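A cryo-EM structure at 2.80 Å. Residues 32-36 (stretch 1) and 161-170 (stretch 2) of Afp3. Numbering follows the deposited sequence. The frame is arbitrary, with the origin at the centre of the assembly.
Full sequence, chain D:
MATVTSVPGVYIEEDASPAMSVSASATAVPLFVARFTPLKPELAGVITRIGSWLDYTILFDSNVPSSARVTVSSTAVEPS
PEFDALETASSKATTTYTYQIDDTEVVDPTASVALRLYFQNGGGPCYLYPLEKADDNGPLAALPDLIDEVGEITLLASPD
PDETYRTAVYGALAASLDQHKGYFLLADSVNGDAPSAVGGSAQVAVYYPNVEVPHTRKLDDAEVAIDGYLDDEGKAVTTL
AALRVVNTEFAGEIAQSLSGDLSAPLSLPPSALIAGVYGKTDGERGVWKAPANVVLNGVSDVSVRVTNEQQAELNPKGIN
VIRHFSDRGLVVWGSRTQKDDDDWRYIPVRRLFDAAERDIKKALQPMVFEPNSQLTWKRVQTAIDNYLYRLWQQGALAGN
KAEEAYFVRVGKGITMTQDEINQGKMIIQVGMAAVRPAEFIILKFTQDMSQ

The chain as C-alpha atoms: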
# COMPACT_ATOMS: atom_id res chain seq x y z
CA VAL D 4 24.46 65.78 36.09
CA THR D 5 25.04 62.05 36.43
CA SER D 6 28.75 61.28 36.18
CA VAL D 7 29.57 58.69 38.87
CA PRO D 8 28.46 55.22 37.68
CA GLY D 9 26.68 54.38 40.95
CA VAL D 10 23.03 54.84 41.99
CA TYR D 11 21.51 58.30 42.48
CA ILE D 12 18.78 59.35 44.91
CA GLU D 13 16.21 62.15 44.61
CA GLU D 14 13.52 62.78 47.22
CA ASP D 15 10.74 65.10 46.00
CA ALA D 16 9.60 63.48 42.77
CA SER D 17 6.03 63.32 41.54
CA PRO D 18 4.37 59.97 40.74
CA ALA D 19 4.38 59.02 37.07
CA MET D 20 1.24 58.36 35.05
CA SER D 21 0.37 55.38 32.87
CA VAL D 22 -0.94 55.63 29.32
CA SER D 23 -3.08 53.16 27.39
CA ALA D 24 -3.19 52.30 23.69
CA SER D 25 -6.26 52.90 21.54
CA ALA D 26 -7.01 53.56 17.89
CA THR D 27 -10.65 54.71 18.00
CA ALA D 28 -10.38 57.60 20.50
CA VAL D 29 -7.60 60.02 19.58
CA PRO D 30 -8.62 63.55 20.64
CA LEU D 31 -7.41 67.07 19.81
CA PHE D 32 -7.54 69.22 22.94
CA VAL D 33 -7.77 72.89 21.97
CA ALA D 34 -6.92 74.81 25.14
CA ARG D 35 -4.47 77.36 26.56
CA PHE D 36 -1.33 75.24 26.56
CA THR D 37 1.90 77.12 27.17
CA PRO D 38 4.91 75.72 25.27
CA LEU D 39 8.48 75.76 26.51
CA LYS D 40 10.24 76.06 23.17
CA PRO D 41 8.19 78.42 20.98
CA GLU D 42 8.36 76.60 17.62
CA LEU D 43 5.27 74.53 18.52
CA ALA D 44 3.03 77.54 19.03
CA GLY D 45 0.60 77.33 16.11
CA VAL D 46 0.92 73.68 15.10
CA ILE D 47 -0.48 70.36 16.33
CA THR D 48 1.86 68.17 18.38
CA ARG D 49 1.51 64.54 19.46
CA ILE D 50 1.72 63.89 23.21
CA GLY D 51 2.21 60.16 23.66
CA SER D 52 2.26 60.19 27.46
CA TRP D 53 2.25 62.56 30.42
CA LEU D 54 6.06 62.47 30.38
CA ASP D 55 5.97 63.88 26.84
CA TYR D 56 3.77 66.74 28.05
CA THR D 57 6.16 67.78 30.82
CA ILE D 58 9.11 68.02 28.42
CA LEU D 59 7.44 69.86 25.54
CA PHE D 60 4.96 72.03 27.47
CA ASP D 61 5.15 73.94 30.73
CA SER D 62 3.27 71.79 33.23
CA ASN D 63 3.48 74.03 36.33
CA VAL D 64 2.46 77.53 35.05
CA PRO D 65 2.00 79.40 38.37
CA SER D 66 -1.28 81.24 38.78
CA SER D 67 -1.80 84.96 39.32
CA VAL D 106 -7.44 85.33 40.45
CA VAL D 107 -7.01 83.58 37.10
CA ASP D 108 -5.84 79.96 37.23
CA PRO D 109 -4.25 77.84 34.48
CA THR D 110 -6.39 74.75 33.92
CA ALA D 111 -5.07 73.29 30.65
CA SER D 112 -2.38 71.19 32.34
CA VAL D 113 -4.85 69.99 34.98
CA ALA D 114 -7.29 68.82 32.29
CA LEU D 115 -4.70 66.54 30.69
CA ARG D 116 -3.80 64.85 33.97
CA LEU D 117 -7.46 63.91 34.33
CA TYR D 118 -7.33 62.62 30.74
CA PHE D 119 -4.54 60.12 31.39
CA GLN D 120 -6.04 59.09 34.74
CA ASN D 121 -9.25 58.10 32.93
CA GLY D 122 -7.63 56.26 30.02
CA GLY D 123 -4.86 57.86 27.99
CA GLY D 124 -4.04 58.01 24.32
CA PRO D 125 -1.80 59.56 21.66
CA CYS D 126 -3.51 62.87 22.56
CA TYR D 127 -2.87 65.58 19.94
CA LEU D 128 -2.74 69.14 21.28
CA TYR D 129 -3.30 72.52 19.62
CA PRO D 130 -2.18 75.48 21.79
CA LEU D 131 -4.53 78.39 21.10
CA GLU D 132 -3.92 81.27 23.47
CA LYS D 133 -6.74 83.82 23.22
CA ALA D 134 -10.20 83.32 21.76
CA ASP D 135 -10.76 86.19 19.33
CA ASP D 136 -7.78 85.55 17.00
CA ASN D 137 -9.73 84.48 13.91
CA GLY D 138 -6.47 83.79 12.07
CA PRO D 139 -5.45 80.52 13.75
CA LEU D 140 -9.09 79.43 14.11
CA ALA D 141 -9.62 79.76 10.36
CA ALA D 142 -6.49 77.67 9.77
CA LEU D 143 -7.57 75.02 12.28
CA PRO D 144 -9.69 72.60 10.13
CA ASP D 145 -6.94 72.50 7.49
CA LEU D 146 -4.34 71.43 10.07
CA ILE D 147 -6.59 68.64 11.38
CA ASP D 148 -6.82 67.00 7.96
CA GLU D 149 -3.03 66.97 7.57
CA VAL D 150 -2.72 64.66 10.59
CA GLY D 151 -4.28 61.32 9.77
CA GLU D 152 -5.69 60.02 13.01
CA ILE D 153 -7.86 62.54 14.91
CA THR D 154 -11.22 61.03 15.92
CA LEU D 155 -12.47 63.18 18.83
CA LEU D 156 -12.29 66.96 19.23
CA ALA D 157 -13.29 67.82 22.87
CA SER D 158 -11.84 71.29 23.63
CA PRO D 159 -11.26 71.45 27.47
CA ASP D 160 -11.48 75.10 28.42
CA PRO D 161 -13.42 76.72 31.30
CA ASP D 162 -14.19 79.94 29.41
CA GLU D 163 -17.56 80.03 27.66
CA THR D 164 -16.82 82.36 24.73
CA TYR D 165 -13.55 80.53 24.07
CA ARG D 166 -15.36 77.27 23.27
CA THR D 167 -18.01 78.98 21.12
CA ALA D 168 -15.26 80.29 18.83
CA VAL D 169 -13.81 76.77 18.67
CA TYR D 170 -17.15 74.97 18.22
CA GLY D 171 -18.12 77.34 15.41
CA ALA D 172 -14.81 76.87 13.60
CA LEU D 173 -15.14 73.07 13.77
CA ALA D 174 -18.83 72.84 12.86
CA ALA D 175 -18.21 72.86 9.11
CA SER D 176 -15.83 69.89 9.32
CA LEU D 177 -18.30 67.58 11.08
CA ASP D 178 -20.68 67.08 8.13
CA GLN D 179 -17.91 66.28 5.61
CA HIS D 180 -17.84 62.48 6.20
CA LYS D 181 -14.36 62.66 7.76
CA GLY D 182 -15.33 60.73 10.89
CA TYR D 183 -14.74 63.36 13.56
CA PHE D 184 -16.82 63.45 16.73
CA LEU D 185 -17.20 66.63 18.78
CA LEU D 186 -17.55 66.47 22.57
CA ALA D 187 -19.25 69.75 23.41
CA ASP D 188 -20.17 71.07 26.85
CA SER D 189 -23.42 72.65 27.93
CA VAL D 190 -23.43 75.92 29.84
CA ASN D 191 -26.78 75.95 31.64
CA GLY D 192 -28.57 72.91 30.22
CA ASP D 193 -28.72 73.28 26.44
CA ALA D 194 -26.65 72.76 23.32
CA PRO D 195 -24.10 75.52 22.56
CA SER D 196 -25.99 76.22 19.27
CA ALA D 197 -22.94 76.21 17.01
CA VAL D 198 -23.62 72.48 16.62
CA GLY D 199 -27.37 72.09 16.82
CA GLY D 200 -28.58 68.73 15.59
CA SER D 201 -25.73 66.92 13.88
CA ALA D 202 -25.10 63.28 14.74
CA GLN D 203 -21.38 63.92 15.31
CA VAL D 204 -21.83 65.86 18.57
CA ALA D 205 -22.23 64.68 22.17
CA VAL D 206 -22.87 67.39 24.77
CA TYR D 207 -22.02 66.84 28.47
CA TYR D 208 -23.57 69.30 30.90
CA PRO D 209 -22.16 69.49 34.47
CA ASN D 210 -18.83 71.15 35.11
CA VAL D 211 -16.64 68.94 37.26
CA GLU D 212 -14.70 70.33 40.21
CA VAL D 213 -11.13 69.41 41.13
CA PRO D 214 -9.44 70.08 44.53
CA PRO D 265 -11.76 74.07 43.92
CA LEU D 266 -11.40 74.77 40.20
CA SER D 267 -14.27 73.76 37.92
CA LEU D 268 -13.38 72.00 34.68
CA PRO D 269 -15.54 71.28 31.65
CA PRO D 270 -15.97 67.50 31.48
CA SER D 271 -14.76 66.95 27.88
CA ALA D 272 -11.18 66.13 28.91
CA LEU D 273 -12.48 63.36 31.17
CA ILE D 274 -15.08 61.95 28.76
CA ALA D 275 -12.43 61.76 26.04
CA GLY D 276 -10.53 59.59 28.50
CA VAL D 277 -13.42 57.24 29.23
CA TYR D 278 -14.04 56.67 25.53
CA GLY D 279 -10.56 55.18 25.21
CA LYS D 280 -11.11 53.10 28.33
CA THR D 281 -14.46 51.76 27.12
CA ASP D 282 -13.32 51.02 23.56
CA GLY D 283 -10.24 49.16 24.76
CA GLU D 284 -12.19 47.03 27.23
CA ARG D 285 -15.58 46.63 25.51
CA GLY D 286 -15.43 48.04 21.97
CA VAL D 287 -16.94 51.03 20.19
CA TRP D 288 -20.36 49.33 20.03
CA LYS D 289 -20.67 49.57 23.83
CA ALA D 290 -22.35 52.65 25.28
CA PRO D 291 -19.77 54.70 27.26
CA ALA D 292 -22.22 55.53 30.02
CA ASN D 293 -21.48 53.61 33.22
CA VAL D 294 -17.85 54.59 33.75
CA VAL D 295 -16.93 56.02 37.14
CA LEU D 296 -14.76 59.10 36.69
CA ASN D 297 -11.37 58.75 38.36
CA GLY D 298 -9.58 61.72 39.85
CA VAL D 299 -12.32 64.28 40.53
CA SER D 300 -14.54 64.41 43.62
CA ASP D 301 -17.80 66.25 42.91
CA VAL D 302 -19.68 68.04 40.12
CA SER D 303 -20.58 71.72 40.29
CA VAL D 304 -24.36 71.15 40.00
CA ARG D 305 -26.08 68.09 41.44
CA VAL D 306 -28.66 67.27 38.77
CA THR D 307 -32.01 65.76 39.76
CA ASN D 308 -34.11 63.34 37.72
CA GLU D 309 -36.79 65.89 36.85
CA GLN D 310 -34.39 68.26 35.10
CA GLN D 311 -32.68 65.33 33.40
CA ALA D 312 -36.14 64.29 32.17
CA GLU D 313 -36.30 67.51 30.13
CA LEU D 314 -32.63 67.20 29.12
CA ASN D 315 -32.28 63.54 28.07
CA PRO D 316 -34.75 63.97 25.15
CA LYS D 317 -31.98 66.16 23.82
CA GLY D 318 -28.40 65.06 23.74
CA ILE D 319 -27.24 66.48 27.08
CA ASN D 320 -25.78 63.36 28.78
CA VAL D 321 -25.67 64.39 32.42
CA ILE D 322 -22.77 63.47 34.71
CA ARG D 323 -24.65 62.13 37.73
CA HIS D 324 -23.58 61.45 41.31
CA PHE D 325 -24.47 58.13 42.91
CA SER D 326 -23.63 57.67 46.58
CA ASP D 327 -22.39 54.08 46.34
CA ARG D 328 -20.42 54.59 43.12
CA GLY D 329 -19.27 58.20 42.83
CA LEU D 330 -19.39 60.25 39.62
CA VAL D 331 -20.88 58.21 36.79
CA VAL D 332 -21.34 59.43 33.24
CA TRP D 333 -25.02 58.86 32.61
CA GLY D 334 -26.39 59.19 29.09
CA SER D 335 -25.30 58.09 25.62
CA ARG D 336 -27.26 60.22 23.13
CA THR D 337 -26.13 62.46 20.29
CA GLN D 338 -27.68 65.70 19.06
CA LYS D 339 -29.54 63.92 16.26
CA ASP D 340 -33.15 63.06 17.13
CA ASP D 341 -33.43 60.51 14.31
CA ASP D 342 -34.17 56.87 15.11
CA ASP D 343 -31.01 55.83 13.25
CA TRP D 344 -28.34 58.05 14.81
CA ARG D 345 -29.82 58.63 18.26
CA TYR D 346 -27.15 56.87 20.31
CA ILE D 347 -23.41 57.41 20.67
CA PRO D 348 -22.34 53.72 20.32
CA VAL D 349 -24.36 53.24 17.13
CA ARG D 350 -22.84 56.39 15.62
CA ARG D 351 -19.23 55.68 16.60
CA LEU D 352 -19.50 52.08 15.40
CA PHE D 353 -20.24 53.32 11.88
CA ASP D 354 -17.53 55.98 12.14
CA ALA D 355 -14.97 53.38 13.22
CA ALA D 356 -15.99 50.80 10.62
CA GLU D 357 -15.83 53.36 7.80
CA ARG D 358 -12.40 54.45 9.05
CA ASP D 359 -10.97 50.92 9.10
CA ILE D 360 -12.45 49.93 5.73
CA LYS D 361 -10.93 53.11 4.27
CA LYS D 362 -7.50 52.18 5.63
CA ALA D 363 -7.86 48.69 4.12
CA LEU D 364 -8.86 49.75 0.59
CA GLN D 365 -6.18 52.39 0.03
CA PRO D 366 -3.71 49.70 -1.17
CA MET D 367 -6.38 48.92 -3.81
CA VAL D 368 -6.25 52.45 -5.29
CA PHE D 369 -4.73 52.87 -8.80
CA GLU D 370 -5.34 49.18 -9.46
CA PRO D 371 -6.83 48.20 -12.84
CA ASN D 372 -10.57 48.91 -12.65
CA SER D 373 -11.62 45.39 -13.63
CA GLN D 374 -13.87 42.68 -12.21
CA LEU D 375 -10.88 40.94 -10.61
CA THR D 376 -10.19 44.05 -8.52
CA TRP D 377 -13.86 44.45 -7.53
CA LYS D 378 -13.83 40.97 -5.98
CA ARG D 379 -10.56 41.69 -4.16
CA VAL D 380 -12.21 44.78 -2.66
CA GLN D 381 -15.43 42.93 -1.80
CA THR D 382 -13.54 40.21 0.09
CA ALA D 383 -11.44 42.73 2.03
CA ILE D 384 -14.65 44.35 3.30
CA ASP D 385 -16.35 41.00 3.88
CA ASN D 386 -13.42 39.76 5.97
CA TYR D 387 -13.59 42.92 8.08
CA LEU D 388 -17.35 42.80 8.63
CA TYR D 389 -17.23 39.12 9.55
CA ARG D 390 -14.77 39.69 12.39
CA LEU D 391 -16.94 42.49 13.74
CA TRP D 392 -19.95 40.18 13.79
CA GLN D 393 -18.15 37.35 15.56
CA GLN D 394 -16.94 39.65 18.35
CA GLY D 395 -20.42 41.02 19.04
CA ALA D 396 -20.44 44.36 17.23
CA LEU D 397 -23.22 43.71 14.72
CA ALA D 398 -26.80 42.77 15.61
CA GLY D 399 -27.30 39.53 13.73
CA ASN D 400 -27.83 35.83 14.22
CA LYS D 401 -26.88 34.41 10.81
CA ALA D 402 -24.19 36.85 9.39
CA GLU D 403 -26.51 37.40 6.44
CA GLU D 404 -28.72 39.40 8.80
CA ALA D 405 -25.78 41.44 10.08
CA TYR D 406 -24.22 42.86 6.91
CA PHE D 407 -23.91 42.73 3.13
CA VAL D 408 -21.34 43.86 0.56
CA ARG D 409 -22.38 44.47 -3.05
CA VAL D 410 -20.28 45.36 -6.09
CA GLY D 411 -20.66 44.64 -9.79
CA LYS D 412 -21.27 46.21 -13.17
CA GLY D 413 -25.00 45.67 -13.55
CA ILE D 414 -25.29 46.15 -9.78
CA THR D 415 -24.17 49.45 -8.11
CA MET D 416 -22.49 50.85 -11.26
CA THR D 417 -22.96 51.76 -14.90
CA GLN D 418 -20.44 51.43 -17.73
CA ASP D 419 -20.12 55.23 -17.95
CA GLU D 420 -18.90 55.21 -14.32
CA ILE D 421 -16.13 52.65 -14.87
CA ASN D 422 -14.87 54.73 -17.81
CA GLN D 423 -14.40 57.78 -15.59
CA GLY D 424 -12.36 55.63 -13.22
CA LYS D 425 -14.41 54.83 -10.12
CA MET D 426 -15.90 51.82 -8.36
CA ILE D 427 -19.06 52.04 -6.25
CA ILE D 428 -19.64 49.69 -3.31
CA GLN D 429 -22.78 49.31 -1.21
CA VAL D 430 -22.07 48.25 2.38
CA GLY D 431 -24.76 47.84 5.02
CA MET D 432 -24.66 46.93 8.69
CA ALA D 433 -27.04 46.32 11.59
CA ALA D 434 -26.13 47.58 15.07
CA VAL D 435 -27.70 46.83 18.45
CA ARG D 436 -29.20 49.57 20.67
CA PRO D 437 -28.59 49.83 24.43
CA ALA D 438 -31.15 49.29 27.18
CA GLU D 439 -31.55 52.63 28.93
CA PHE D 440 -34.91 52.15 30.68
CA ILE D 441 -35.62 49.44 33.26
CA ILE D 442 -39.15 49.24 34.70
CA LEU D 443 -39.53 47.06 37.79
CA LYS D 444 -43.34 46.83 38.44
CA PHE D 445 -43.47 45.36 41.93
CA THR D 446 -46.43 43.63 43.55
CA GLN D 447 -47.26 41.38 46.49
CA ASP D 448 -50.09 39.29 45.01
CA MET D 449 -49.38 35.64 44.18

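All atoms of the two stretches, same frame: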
# COMPACT_ATOMS: atom_id res chain seq x y z
N PHE D 32 -7.15 68.26 21.92
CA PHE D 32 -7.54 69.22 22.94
C PHE D 32 -7.08 70.61 22.54
O PHE D 32 -5.88 70.88 22.46
CB PHE D 32 -6.95 68.82 24.29
CG PHE D 32 -7.44 67.51 24.79
CD1 PHE D 32 -8.73 67.37 25.28
CD2 PHE D 32 -6.61 66.41 24.80
CE1 PHE D 32 -9.18 66.17 25.74
CE2 PHE D 32 -7.06 65.20 25.27
CZ PHE D 32 -8.35 65.08 25.73
N VAL D 33 -8.04 71.50 22.29
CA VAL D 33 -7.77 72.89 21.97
C VAL D 33 -7.97 73.68 23.26
O VAL D 33 -9.10 73.92 23.70
CB VAL D 33 -8.68 73.40 20.85
CG1 VAL D 33 -8.42 74.87 20.59
CG2 VAL D 33 -8.47 72.59 19.60
N ALA D 34 -6.87 74.07 23.89
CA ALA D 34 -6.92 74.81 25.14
C ALA D 34 -5.72 75.74 25.22
O ALA D 34 -4.95 75.87 24.26
CB ALA D 34 -7.00 73.86 26.34
N ARG D 35 -5.54 76.38 26.37
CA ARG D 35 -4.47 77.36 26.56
C ARG D 35 -3.22 76.66 27.10
O ARG D 35 -2.84 76.79 28.26
CB ARG D 35 -4.93 78.47 27.49
CG ARG D 35 -6.02 79.35 26.94
CD ARG D 35 -6.35 80.46 27.92
NE ARG D 35 -7.36 81.39 27.41
CZ ARG D 35 -8.66 81.26 27.61
NH1 ARG D 35 -9.13 80.25 28.32
NH2 ARG D 35 -9.50 82.15 27.10
N PHE D 36 -2.57 75.91 26.21
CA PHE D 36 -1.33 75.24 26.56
C PHE D 36 -0.16 76.18 26.31
O PHE D 36 -0.10 76.85 25.28
CB PHE D 36 -1.16 73.96 25.74
CG PHE D 36 -2.22 72.94 26.00
CD1 PHE D 36 -2.21 72.19 27.16
CD2 PHE D 36 -3.22 72.71 25.08
CE1 PHE D 36 -3.18 71.25 27.41
CE2 PHE D 36 -4.19 71.77 25.31
CZ PHE D 36 -4.18 71.04 26.48
N PRO D 161 -12.33 76.26 30.42
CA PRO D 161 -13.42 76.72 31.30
C PRO D 161 -14.12 77.98 30.82
O PRO D 161 -15.22 78.26 31.31
CB PRO D 161 -12.72 76.95 32.63
CG PRO D 161 -11.32 77.25 32.26
CD PRO D 161 -11.02 76.39 31.07
N ASP D 162 -13.53 78.74 29.91
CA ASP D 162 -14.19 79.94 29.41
C ASP D 162 -15.32 79.56 28.46
O ASP D 162 -15.24 78.55 27.75
CB ASP D 162 -13.18 80.85 28.70
CG ASP D 162 -13.71 82.25 28.46
OD1 ASP D 162 -14.85 82.56 28.86
OD2 ASP D 162 -12.97 83.06 27.85
N GLU D 163 -16.38 80.37 28.45
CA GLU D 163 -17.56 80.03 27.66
C GLU D 163 -17.44 80.56 26.23
O GLU D 163 -17.78 79.85 25.28
CB GLU D 163 -18.81 80.60 28.34
CG GLU D 163 -20.13 80.04 27.83
CD GLU D 163 -20.71 80.80 26.65
OE1 GLU D 163 -20.41 82.01 26.52
OE2 GLU D 163 -21.46 80.20 25.86
N THR D 164 -16.98 81.79 26.06
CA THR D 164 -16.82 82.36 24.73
C THR D 164 -15.61 81.81 24.00
O THR D 164 -15.53 81.97 22.77
CB THR D 164 -16.71 83.88 24.82
OG1 THR D 164 -15.57 84.23 25.61
CG2 THR D 164 -17.96 84.47 25.45
N TYR D 165 -14.68 81.19 24.71
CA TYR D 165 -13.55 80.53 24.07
C TYR D 165 -14.01 79.30 23.30
O TYR D 165 -13.57 79.05 22.17
CB TYR D 165 -12.52 80.14 25.12
CG TYR D 165 -11.21 79.57 24.61
CD1 TYR D 165 -10.17 80.41 24.23
CD2 TYR D 165 -11.03 78.21 24.49
CE1 TYR D 165 -8.98 79.89 23.77
CE2 TYR D 165 -9.84 77.68 24.04
CZ TYR D 165 -8.83 78.52 23.68
OH TYR D 165 -7.65 77.98 23.22
N ARG D 166 -14.91 78.51 23.90
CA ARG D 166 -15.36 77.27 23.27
C ARG D 166 -16.31 77.54 22.11
O ARG D 166 -16.34 76.77 21.14
CB ARG D 166 -16.04 76.38 24.31
CG ARG D 166 -15.09 75.81 25.32
CD ARG D 166 -15.84 75.07 26.39
NE ARG D 166 -16.62 75.99 27.20
CZ ARG D 166 -17.40 75.62 28.21
NH1 ARG D 166 -17.48 74.35 28.55
NH2 ARG D 166 -18.08 76.53 28.89
N THR D 167 -17.10 78.61 22.20
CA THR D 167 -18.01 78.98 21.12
C THR D 167 -17.26 79.37 19.85
O THR D 167 -17.71 79.05 18.75
CB THR D 167 -18.93 80.11 21.60
OG1 THR D 167 -19.60 79.69 22.79
CG2 THR D 167 -19.98 80.46 20.56
N ALA D 168 -16.10 80.01 19.99
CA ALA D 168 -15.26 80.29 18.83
C ALA D 168 -14.63 79.02 18.28
O ALA D 168 -14.38 78.93 17.07
CB ALA D 168 -14.18 81.30 19.20
N VAL D 169 -14.37 78.03 19.14
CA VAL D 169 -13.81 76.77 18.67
C VAL D 169 -14.90 75.88 18.07
O VAL D 169 -14.70 75.27 17.01
CB VAL D 169 -13.07 76.07 19.82
CG1 VAL D 169 -12.60 74.69 19.42
CG2 VAL D 169 -11.89 76.90 20.26
N TYR D 170 -16.08 75.83 18.71
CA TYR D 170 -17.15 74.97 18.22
C TYR D 170 -17.74 75.48 16.91
O TYR D 170 -18.25 74.70 16.11
CB TYR D 170 -18.26 74.85 19.26
CG TYR D 170 -17.89 74.11 20.52
CD1 TYR D 170 -16.77 73.30 20.58
CD2 TYR D 170 -18.66 74.24 21.67
CE1 TYR D 170 -16.43 72.63 21.74
CE2 TYR D 170 -18.33 73.58 22.83
CZ TYR D 170 -17.22 72.78 22.86
OH TYR D 170 -16.88 72.11 24.02

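The contact between residues 32-36 and 161-170 of Afp3 is a small side-chain packing of a strand segment against a helix, centred on one tyrosine and joined by no hydrogen bond between the two stretches. It illustrates a general principle: an aromatic ring can take a cation over one face while its edge packs against backbone.

The two segments lie far apart in sequence, touching residues being at least 127 positions apart, and their axes approach to 10.0 Å at an angle of 133° between N-to-C directions. No backbone hydrogen bond joins them; side chains bridge the gap. Together they bury only 302 Å², most of it on Tyr165, Arg35 and Val33.

Tyr165 points toward the strand, and its t rotamer (chi1 -174°) extends the ring across the gap. The ring edge meets the backbone of Val33, with Tyr165 CE2 3.8 Å from Val33 O, while the hydroxyl reaches further, bringing Tyr165 OH to 3.6 Å from Ala34 C. These are packing distances; the hydroxyl finds its hydrogen bond elsewhere in the structure. Ala34 directs its own CB away from the helix, so it is the backbone of this residue that the tyrosine approaches.

One turn further along the helix, Val169 supplies the apolar side-chain contact. Both it and Val33 point toward the opposing stretch, and Val33 CG1 lies 4.0 Å from Val169 CG2, a normal van der Waals separation.

The charged part belongs to Arg35. Its CA-to-CB bond points sideways, yet an extended chain, with chi2 and chi3 both t, carries the guanidinium over one face of the Tyr165 ring. Arg35 CZ stands 4.3 Å from the ring centroid and 32° off the ring normal, an off-centre cation-pi arrangement, and the closest atoms are Arg35 NH2 and Tyr165 CD1 at 3.4 Å. The guanidinium is itself a planar group with two kinds of surface. One face lies over the tyrosine, and at the edge, near the guanidinium plane, Asp162 OD2 lies 3.7 Å from Arg35 NH2. This is a long salt bridge, better read as electrostatic attraction than as a tight ion pair.

Asp162 also serves its own stretch. Its OD1 accepts a weak hydrogen bond from Glu163 N at 2.7 Å, and its backbone O accepts one from Arg166 NE at 3.0 Å. Asp162 thus has one carboxylate oxygen, OD1, in a weak local bond and the other, OD2, facing the arginine.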